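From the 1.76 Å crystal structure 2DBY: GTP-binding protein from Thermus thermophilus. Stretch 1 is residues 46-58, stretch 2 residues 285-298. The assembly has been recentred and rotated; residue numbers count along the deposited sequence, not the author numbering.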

ATOM      1  N   GLU A  46      10.152   8.630   0.813  1.00 15.54           N
ATOM      2  CA  GLU A  46      10.776   9.942   0.790  1.00 15.80           C
ATOM      3  C   GLU A  46       9.655  10.962   0.779  1.00 16.39           C
ATOM      4  O   GLU A  46       8.626  10.767   0.124  1.00 17.88           O
ATOM      5  CB  GLU A  46      11.673  10.065  -0.456  1.00 18.51           C
ATOM      6  CG  GLU A  46      12.961   9.285  -0.253  1.00 27.82           C
ATOM      7  CD  GLU A  46      13.789   9.100  -1.509  1.00 34.35           C
ATOM      8  OE1 GLU A  46      13.737   9.970  -2.397  1.00 36.73           O
ATOM      9  OE2 GLU A  46      14.508   8.078  -1.590  1.00 33.86           O
ATOM     10  N   ASP A  47       9.838  12.053   1.508  1.00 17.36           N
ATOM     11  CA  ASP A  47       8.792  13.070   1.554  1.00 18.27           C
ATOM     12  C   ASP A  47       9.441  14.430   1.813  1.00 17.88           C
ATOM     13  O   ASP A  47       9.947  14.695   2.915  1.00 17.57           O
ATOM     14  CB  ASP A  47       7.792  12.707   2.658  1.00 16.76           C
ATOM     15  CG  ASP A  47       6.571  13.625   2.683  1.00 19.96           C
ATOM     16  OD1 ASP A  47       5.538  13.208   3.251  1.00 20.00           O
ATOM     17  OD2 ASP A  47       6.638  14.761   2.150  1.00 20.60           O
ATOM     18  N   GLU A  48       9.459  15.267   0.773  1.00 17.99           N
ATOM     19  CA  GLU A  48      10.059  16.598   0.864  1.00 19.37           C
ATOM     20  C   GLU A  48       9.375  17.495   1.892  1.00 17.36           C
ATOM     21  O   GLU A  48       9.977  18.459   2.376  1.00 14.99           O
ATOM     22  CB  GLU A  48      10.020  17.290  -0.513  1.00 20.21           C
ATOM     23  CG  GLU A  48      11.035  16.766  -1.505  1.00 26.19           C
ATOM     24  CD  GLU A  48      12.442  17.136  -1.115  1.00 32.09           C
ATOM     25  OE1 GLU A  48      12.781  18.340  -1.140  1.00 35.49           O
ATOM     26  OE2 GLU A  48      13.206  16.226  -0.763  1.00 34.03           O
ATOM     27  N   ARG A  49       8.120  17.201   2.220  1.00 15.68           N
ATOM     28  CA  ARG A  49       7.423  18.025   3.206  1.00 18.55           C
ATOM     29  C   ARG A  49       8.132  17.913   4.552  1.00 20.31           C
ATOM     30  O   ARG A  49       8.092  18.835   5.369  1.00 16.73           O
ATOM     31  CB  ARG A  49       5.962  17.588   3.319  1.00 12.59           C
ATOM     32  CG  ARG A  49       5.182  17.812   2.024  1.00 16.75           C
ATOM     33  CD  ARG A  49       3.789  17.185   2.076  1.00 17.50           C
ATOM     34  NE  ARG A  49       3.850  15.717   2.173  1.00 18.94           N
ATOM     35  CZ  ARG A  49       2.786  14.923   2.226  1.00 19.22           C
ATOM     36  NH1 ARG A  49       1.574  15.441   2.182  1.00 21.39           N
ATOM     37  NH2 ARG A  49       2.931  13.605   2.352  1.00 19.19           N
ATOM     38  N   LEU A  50       8.808  16.790   4.787  1.00 17.38           N
ATOM     39  CA  LEU A  50       9.537  16.648   6.037  1.00 14.40           C
ATOM     40  C   LEU A  50      10.639  17.708   6.106  1.00 18.22           C
ATOM     41  O   LEU A  50      10.877  18.298   7.160  1.00 16.59           O
ATOM     42  CB  LEU A  50      10.190  15.269   6.128  1.00 16.00           C
ATOM     43  CG  LEU A  50       9.225  14.113   6.345  1.00 15.81           C
ATOM     44  CD1 LEU A  50      10.003  12.797   6.174  1.00 17.77           C
ATOM     45  CD2 LEU A  50       8.643  14.202   7.777  1.00 18.62           C
ATOM     46  N   TYR A  51      11.333  17.927   4.991  1.00 15.82           N
ATOM     47  CA  TYR A  51      12.419  18.902   4.967  1.00 13.82           C
ATOM     48  C   TYR A  51      11.897  20.324   5.023  1.00 17.89           C
ATOM     49  O   TYR A  51      12.551  21.205   5.595  1.00 20.76           O
ATOM     50  CB  TYR A  51      13.282  18.704   3.718  1.00 16.14           C
ATOM     51  CG  TYR A  51      14.038  17.403   3.808  1.00 23.00           C
ATOM     52  CD1 TYR A  51      14.963  17.198   4.833  1.00 26.26           C
ATOM     53  CD2 TYR A  51      13.743  16.338   2.957  1.00 32.41           C
ATOM     54  CE1 TYR A  51      15.572  15.965   5.024  1.00 32.39           C
ATOM     55  CE2 TYR A  51      14.348  15.094   3.141  1.00 38.19           C
ATOM     56  CZ  TYR A  51      15.257  14.919   4.182  1.00 37.77           C
ATOM     57  OH  TYR A  51      15.835  13.687   4.405  1.00 46.43           O
ATOM     58  N   ALA A  52      10.726  20.540   4.437  1.00 18.06           N
ATOM     59  CA  ALA A  52      10.091  21.853   4.448  1.00 19.78           C
ATOM     60  C   ALA A  52       9.756  22.197   5.912  1.00 19.97           C
ATOM     61  O   ALA A  52      10.005  23.314   6.361  1.00 20.33           O
ATOM     62  CB  ALA A  52       8.813  21.838   3.592  1.00 16.05           C
ATOM     63  N   LEU A  53       9.193  21.241   6.645  1.00 18.25           N
ATOM     64  CA  LEU A  53       8.870  21.447   8.063  1.00 16.30           C
ATOM     65  C   LEU A  53      10.133  21.606   8.882  1.00 20.11           C
ATOM     66  O   LEU A  53      10.189  22.403   9.830  1.00 22.73           O
ATOM     67  CB  LEU A  53       8.061  20.269   8.588  1.00 15.34           C
ATOM     68  CG  LEU A  53       6.629  20.339   8.077  1.00 14.20           C
ATOM     69  CD1 LEU A  53       5.940  18.979   8.260  1.00 17.70           C
ATOM     70  CD2 LEU A  53       5.892  21.456   8.805  1.00 16.09           C
ATOM     71  N   GLN A  54      11.160  20.852   8.511  1.00 17.18           N
ATOM     72  CA  GLN A  54      12.428  20.915   9.201  1.00 16.76           C
ATOM     73  C   GLN A  54      13.011  22.326   9.115  1.00 21.02           C
ATOM     74  O   GLN A  54      13.514  22.827  10.104  1.00 21.36           O
ATOM     75  CB  GLN A  54      13.416  19.911   8.609  1.00 18.07           C
ATOM     76  CG  GLN A  54      14.844  20.054   9.127  1.00 21.13           C
ATOM     77  CD  GLN A  54      15.811  19.109   8.424  1.00 21.84           C
ATOM     78  OE1 GLN A  54      16.065  19.248   7.235  1.00 27.41           O
ATOM     79  NE2 GLN A  54      16.343  18.140   9.159  1.00 20.70           N
ATOM     80  N   ARG A  55      12.943  22.971   7.951  1.00 21.27           N
ATOM     81  CA  ARG A  55      13.494  24.329   7.851  1.00 20.80           C
ATOM     82  C   ARG A  55      12.662  25.283   8.707  1.00 23.86           C
ATOM     83  O   ARG A  55      13.200  26.195   9.351  1.00 22.10           O
ATOM     84  CB  ARG A  55      13.516  24.841   6.397  1.00 24.37           C
ATOM     85  CG  ARG A  55      13.921  26.316   6.316  1.00 31.20           C
ATOM     86  CD  ARG A  55      13.523  26.996   5.012  1.00 36.60           C
ATOM     87  NE  ARG A  55      12.077  27.129   4.818  1.00 39.39           N
ATOM     88  CZ  ARG A  55      11.292  28.016   5.428  1.00 38.42           C
ATOM     89  NH1 ARG A  55      11.793  28.887   6.307  1.00 35.63           N
ATOM     90  NH2 ARG A  55       9.991  28.047   5.129  1.00 32.28           N
ATOM     91  N   THR A  56      11.352  25.075   8.724  1.00 18.37           N
ATOM     92  CA  THR A  56      10.468  25.921   9.513  1.00 23.23           C
ATOM     93  C   THR A  56      10.808  25.893  11.002  1.00 27.46           C
ATOM     94  O   THR A  56      10.728  26.916  11.680  1.00 22.72           O
ATOM     95  CB  THR A  56       8.995  25.495   9.333  1.00 16.35           C
ATOM     96  OG1 THR A  56       8.594  25.731   7.977  1.00 20.81           O
ATOM     97  CG2 THR A  56       8.075  26.274  10.282  1.00 19.86           C
ATOM     98  N   PHE A  57      11.215  24.735  11.513  1.00 22.64           N
ATOM     99  CA  PHE A  57      11.514  24.621  12.934  1.00 24.77           C
ATOM    100  C   PHE A  57      12.991  24.669  13.319  1.00 27.06           C
ATOM    101  O   PHE A  57      13.347  24.483  14.478  1.00 27.42           O
ATOM    102  CB  PHE A  57      10.822  23.367  13.491  1.00 20.91           C
ATOM    103  CG  PHE A  57       9.315  23.470  13.502  1.00 23.05           C
ATOM    104  CD1 PHE A  57       8.536  22.901  12.491  1.00 18.94           C
ATOM    105  CD2 PHE A  57       8.674  24.187  14.505  1.00 26.56           C
ATOM    106  CE1 PHE A  57       7.136  23.047  12.481  1.00 22.05           C
ATOM    107  CE2 PHE A  57       7.281  24.345  14.505  1.00 25.72           C
ATOM    108  CZ  PHE A  57       6.510  23.775  13.495  1.00 25.27           C
ATOM    109  N   ALA A  58      13.847  24.945  12.344  1.00 26.42           N
ATOM    110  CA  ALA A  58      15.271  25.040  12.592  1.00 32.65           C
ATOM    111  C   ALA A  58      15.540  26.421  13.161  1.00 36.61           C
ATOM    112  O   ALA A  58      15.057  27.419  12.631  1.00 39.64           O
ATOM    113  CB  ALA A  58      16.044  24.858  11.300  1.00 30.52           C
ATOM    114  N   LEU A 285      -2.662   7.422   4.248  1.00 19.40           N
ATOM    115  CA  LEU A 285      -2.344   8.851   4.211  1.00 17.53           C
ATOM    116  C   LEU A 285      -1.296   9.130   5.273  1.00 16.45           C
ATOM    117  O   LEU A 285      -1.133   8.366   6.235  1.00 17.57           O
ATOM    118  CB  LEU A 285      -3.601   9.720   4.399  1.00 22.71           C
ATOM    119  CG  LEU A 285      -4.545   9.570   5.589  1.00 23.24           C
ATOM    120  CD1 LEU A 285      -3.980  10.317   6.794  1.00 26.94           C
ATOM    121  CD2 LEU A 285      -5.928  10.141   5.207  1.00 24.09           C
ATOM    122  N   THR A 286      -0.551  10.213   5.071  1.00 15.28           N
ATOM    123  CA  THR A 286       0.501  10.622   5.973  1.00 15.71           C
ATOM    124  C   THR A 286       0.088  11.830   6.808  1.00 17.58           C
ATOM    125  O   THR A 286      -0.508  12.759   6.265  1.00 16.97           O
ATOM    126  CB  THR A 286       1.755  11.086   5.178  1.00 17.53           C
ATOM    127  OG1 THR A 286       2.217  10.018   4.335  1.00 16.28           O
ATOM    128  CG2 THR A 286       2.868  11.535   6.123  1.00 20.19           C
ATOM    129  N   PHE A 287       0.363  11.803   8.115  1.00 15.79           N
ATOM    130  CA  PHE A 287       0.150  13.010   8.931  1.00 17.64           C
ATOM    131  C   PHE A 287       1.496  13.224   9.625  1.00 19.17           C
ATOM    132  O   PHE A 287       2.317  12.286   9.708  1.00 20.64           O
ATOM    133  CB  PHE A 287      -1.033  12.888   9.924  1.00 20.38           C
ATOM    134  CG  PHE A 287      -0.771  12.036  11.136  1.00 21.50           C
ATOM    135  CD1 PHE A 287      -0.049  12.536  12.222  1.00 27.61           C
ATOM    136  CD2 PHE A 287      -1.295  10.746  11.217  1.00 24.68           C
ATOM    137  CE1 PHE A 287       0.146  11.765  13.373  1.00 23.81           C
ATOM    138  CE2 PHE A 287      -1.104   9.975  12.358  1.00 19.34           C
ATOM    139  CZ  PHE A 287      -0.384  10.480  13.438  1.00 19.75           C
ATOM    140  N   PHE A 288       1.758  14.446  10.093  1.00 15.51           N
ATOM    141  CA  PHE A 288       3.045  14.750  10.702  1.00 17.65           C
ATOM    142  C   PHE A 288       2.973  15.261  12.129  1.00 18.72           C
ATOM    143  O   PHE A 288       1.944  15.760  12.558  1.00 18.70           O
ATOM    144  CB  PHE A 288       3.762  15.889   9.924  1.00 15.79           C
ATOM    145  CG  PHE A 288       3.937  15.625   8.453  1.00 13.69           C
ATOM    146  CD1 PHE A 288       3.007  16.086   7.532  1.00 15.29           C
ATOM    147  CD2 PHE A 288       5.047  14.919   7.996  1.00 19.11           C
ATOM    148  CE1 PHE A 288       3.179  15.844   6.151  1.00 19.61           C
ATOM    149  CE2 PHE A 288       5.231  14.668   6.629  1.00 14.84           C
ATOM    150  CZ  PHE A 288       4.290  15.137   5.703  1.00 13.03           C
ATOM    151  N   THR A 289       4.074  15.101  12.850  1.00 18.26           N
ATOM    152  CA  THR A 289       4.214  15.749  14.156  1.00 22.57           C
ATOM    153  C   THR A 289       5.456  16.602  13.869  1.00 21.52           C
ATOM    154  O   THR A 289       6.426  16.127  13.258  1.00 18.59           O
ATOM    155  CB  THR A 289       4.404  14.771  15.338  1.00 17.77           C
ATOM    156  OG1 THR A 289       5.459  13.842  15.085  1.00 23.11           O
ATOM    157  CG2 THR A 289       3.104  14.055  15.591  1.00 24.96           C
ATOM    158  N   ALA A 290       5.437  17.862  14.279  1.00 19.87           N
ATOM    159  CA  ALA A 290       6.558  18.731  13.954  1.00 20.07           C
ATOM    160  C   ALA A 290       6.838  19.761  15.035  1.00 19.89           C
ATOM    161  O   ALA A 290       5.921  20.371  15.579  1.00 21.51           O
ATOM    162  CB  ALA A 290       6.292  19.435  12.631  1.00 19.60           C
ATOM    163  N   GLY A 291       8.124  19.934  15.313  1.00 23.67           N
ATOM    164  CA  GLY A 291       8.567  20.870  16.326  1.00 23.11           C
ATOM    165  C   GLY A 291      10.078  20.956  16.313  1.00 24.53           C
ATOM    166  O   GLY A 291      10.750  20.291  15.525  1.00 22.27           O
ATOM    167  N   GLU A 292      10.633  21.758  17.211  1.00 25.75           N
ATOM    168  CA  GLU A 292      12.084  21.936  17.250  1.00 27.80           C
ATOM    169  C   GLU A 292      12.865  20.659  17.504  1.00 27.91           C
ATOM    170  O   GLU A 292      14.016  20.533  17.079  1.00 31.79           O
ATOM    171  CB  GLU A 292      12.465  22.964  18.314  1.00 30.97           C
ATOM    172  CG  GLU A 292      13.659  23.808  17.913  1.00 45.94           C
ATOM    173  CD  GLU A 292      14.216  24.652  19.050  1.00 52.03           C
ATOM    174  OE1 GLU A 292      13.411  25.235  19.816  1.00 55.07           O
ATOM    175  OE2 GLU A 292      15.462  24.736  19.167  1.00 55.29           O
ATOM    176  N   LYS A 293      12.260  19.704  18.202  1.00 22.58           N
ATOM    177  CA  LYS A 293      12.982  18.475  18.491  1.00 28.46           C
ATOM    178  C   LYS A 293      12.940  17.417  17.403  1.00 27.92           C
ATOM    179  O   LYS A 293      13.864  16.611  17.294  1.00 27.16           O
ATOM    180  CB  LYS A 293      12.479  17.853  19.797  1.00 34.05           C
ATOM    181  CG  LYS A 293      11.024  18.153  20.102  1.00 44.17           C
ATOM    182  CD  LYS A 293      10.108  17.816  18.934  1.00 49.65           C
ATOM    183  CE  LYS A 293       8.824  18.607  19.040  1.00 48.08           C
ATOM    184  NZ  LYS A 293       9.135  20.058  19.191  1.00 45.63           N
ATOM    185  N   GLU A 294      11.890  17.413  16.592  1.00 24.79           N
ATOM    186  CA  GLU A 294      11.781  16.376  15.568  1.00 23.18           C
ATOM    187  C   GLU A 294      10.617  16.642  14.632  1.00 19.02           C
ATOM    188  O   GLU A 294       9.642  17.265  15.022  1.00 18.84           O
ATOM    189  CB  GLU A 294      11.556  15.017  16.260  1.00 28.34           C
ATOM    190  CG  GLU A 294      11.411  13.809  15.333  1.00 31.09           C
ATOM    191  CD  GLU A 294      11.038  12.524  16.075  1.00 25.19           C
ATOM    192  OE1 GLU A 294       9.862  12.365  16.449  1.00 33.47           O
ATOM    193  OE2 GLU A 294      11.934  11.677  16.287  1.00 26.11           O
ATOM    194  N   VAL A 295      10.723  16.153  13.396  1.00 16.26           N
ATOM    195  CA  VAL A 295       9.628  16.271  12.426  1.00 16.56           C
ATOM    196  C   VAL A 295       9.478  14.824  11.967  1.00 16.03           C
ATOM    197  O   VAL A 295      10.440  14.228  11.512  1.00 15.63           O
ATOM    198  CB  VAL A 295      10.002  17.156  11.222  1.00 17.66           C
ATOM    199  CG1 VAL A 295       8.939  17.034  10.131  1.00 19.31           C
ATOM    200  CG2 VAL A 295      10.094  18.602  11.665  1.00 18.68           C
ATOM    201  N   ARG A 296       8.283  14.265  12.110  1.00 14.71           N
ATOM    202  CA  ARG A 296       8.086  12.862  11.751  1.00 15.69           C
ATOM    203  C   ARG A 296       6.803  12.644  10.995  1.00 14.48           C
ATOM    204  O   ARG A 296       5.787  13.303  11.238  1.00 16.16           O
ATOM    205  CB  ARG A 296       8.089  11.986  13.016  1.00 18.14           C
ATOM    206  CG  ARG A 296       7.772  10.508  12.758  1.00 17.95           C
ATOM    207  CD  ARG A 296       8.088   9.679  13.996  1.00 21.04           C
ATOM    208  NE  ARG A 296       7.717   8.282  13.806  1.00 18.38           N
ATOM    209  CZ  ARG A 296       8.018   7.304  14.654  1.00 26.67           C
ATOM    210  NH1 ARG A 296       8.704   7.567  15.760  1.00 26.26           N
ATOM    211  NH2 ARG A 296       7.626   6.062  14.391  1.00 19.76           N
ATOM    212  N   ALA A 297       6.858  11.687  10.067  1.00 13.25           N
ATOM    213  CA  ALA A 297       5.724  11.331   9.232  1.00 14.07           C
ATOM    214  C   ALA A 297       5.133  10.069   9.835  1.00 14.58           C
ATOM    215  O   ALA A 297       5.886   9.160  10.197  1.00 14.30           O
ATOM    216  CB  ALA A 297       6.194  11.040   7.814  1.00 15.14           C
ATOM    217  N   TRP A 298       3.813  10.046   9.949  1.00 14.98           N
ATOM    218  CA  TRP A 298       3.065   8.913  10.493  1.00 18.21           C
ATOM    219  C   TRP A 298       2.063   8.462   9.450  1.00 19.10           C
ATOM    220  O   TRP A 298       1.594   9.258   8.642  1.00 18.46           O
ATOM    221  CB  TRP A 298       2.321   9.321  11.767  1.00 19.53           C
ATOM    222  CG  TRP A 298       3.201   9.898  12.812  1.00 17.35           C
ATOM    223  CD1 TRP A 298       3.587  11.210  12.939  1.00 21.17           C
ATOM    224  CD2 TRP A 298       3.783   9.201  13.911  1.00 20.76           C
ATOM    225  NE1 TRP A 298       4.369  11.366  14.060  1.00 19.29           N
ATOM    226  CE2 TRP A 298       4.505  10.150  14.676  1.00 21.66           C
ATOM    227  CE3 TRP A 298       3.765   7.865  14.334  1.00 23.21           C
ATOM    228  CZ2 TRP A 298       5.202   9.799  15.844  1.00 21.53           C
ATOM    229  CZ3 TRP A 298       4.465   7.519  15.507  1.00 20.69           C
ATOM    230  CH2 TRP A 298       5.168   8.486  16.237  1.00 22.79           C
TER
HETATM  231  O   HOH W   1       5.319  10.516   3.726  1.00 17.93           O
HETATM  232  O   HOH W   2       1.371  11.243   1.965  1.00 21.62           O

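A helix lies along one face of an antiparallel hairpin, running nearly along strand 285-290 (22° between their directions) and roughly against strand 295-298 (150°). No direct hydrogen bond crosses the contact; shape does most of the work, and 571 Å² is buried, both sides summed. The hairpin supplies its face by alternation: Thr 286, Phe 288 and Ala 290 point toward the helix from one strand, Val 295 and Ala 297 from the other, while Phe 287, Thr 289 and Arg 296 point away.

Phe 288 is the large bump on the sheet. Leu 53 covers a face of its ring, with CD1 4.2 Å from the ring centroid and 22° off the normal, a CH-pi contact. Leu 50 meets the edge, its CD2 3.6 Å from Phe 288 CE2. That same methyl reaches Val 295 CG1 at 3.7 Å and Ala 297 CB at 4.0 Å, so it settles into a hollow bounded by both strands. At Ala 297 the leucine tip also comes close to the backbone, Leu 50 CD2 lying 3.8 Å from Ala 297 N. Val 295, beta-branched and well suited to a strand, fills the space beside the helix: its CG1 packs 3.7 Å from Leu 53 CB, and its CG2 lies 4.0 Å from Gln 54 N.

At the far end the bump belongs to the helix. The Phe 57 ring lies against the turn, with Gly 291 CA over one face, 4.0 Å from the ring centroid, and Phe 57 CE1 3.7 Å from Ala 290 CB. Small residues make this hollow. Gly 291 has an extended backbone, and an ideal CB there would point away from the helix, not reaching the ring but crowding Lys 293 NZ, as placed here, at 1.9 Å.

The helix start is polar. Asp 47 OD2 caps it by accepting from Arg 49 N at 2.9 Å, and the carboxylate also holds the guanidinium in a salt bridge, Arg 49 NH2 to Asp 47 OD1 at 2.8 Å. Thus braced, the guanidinium sits at the edge of the Phe 288 ring, which in turn places CZ over a guanidinium face, 3.6 Å from Arg 49 NE. Two waters bridge the remaining gap to Thr 286 OG1, one from Asp 47 OD1 and the other from Arg 49 NH2. The rule is legible: interlocking hydrocarbon inside, an ion pair at the end, completed by water and by a partner elsewhere in the structure.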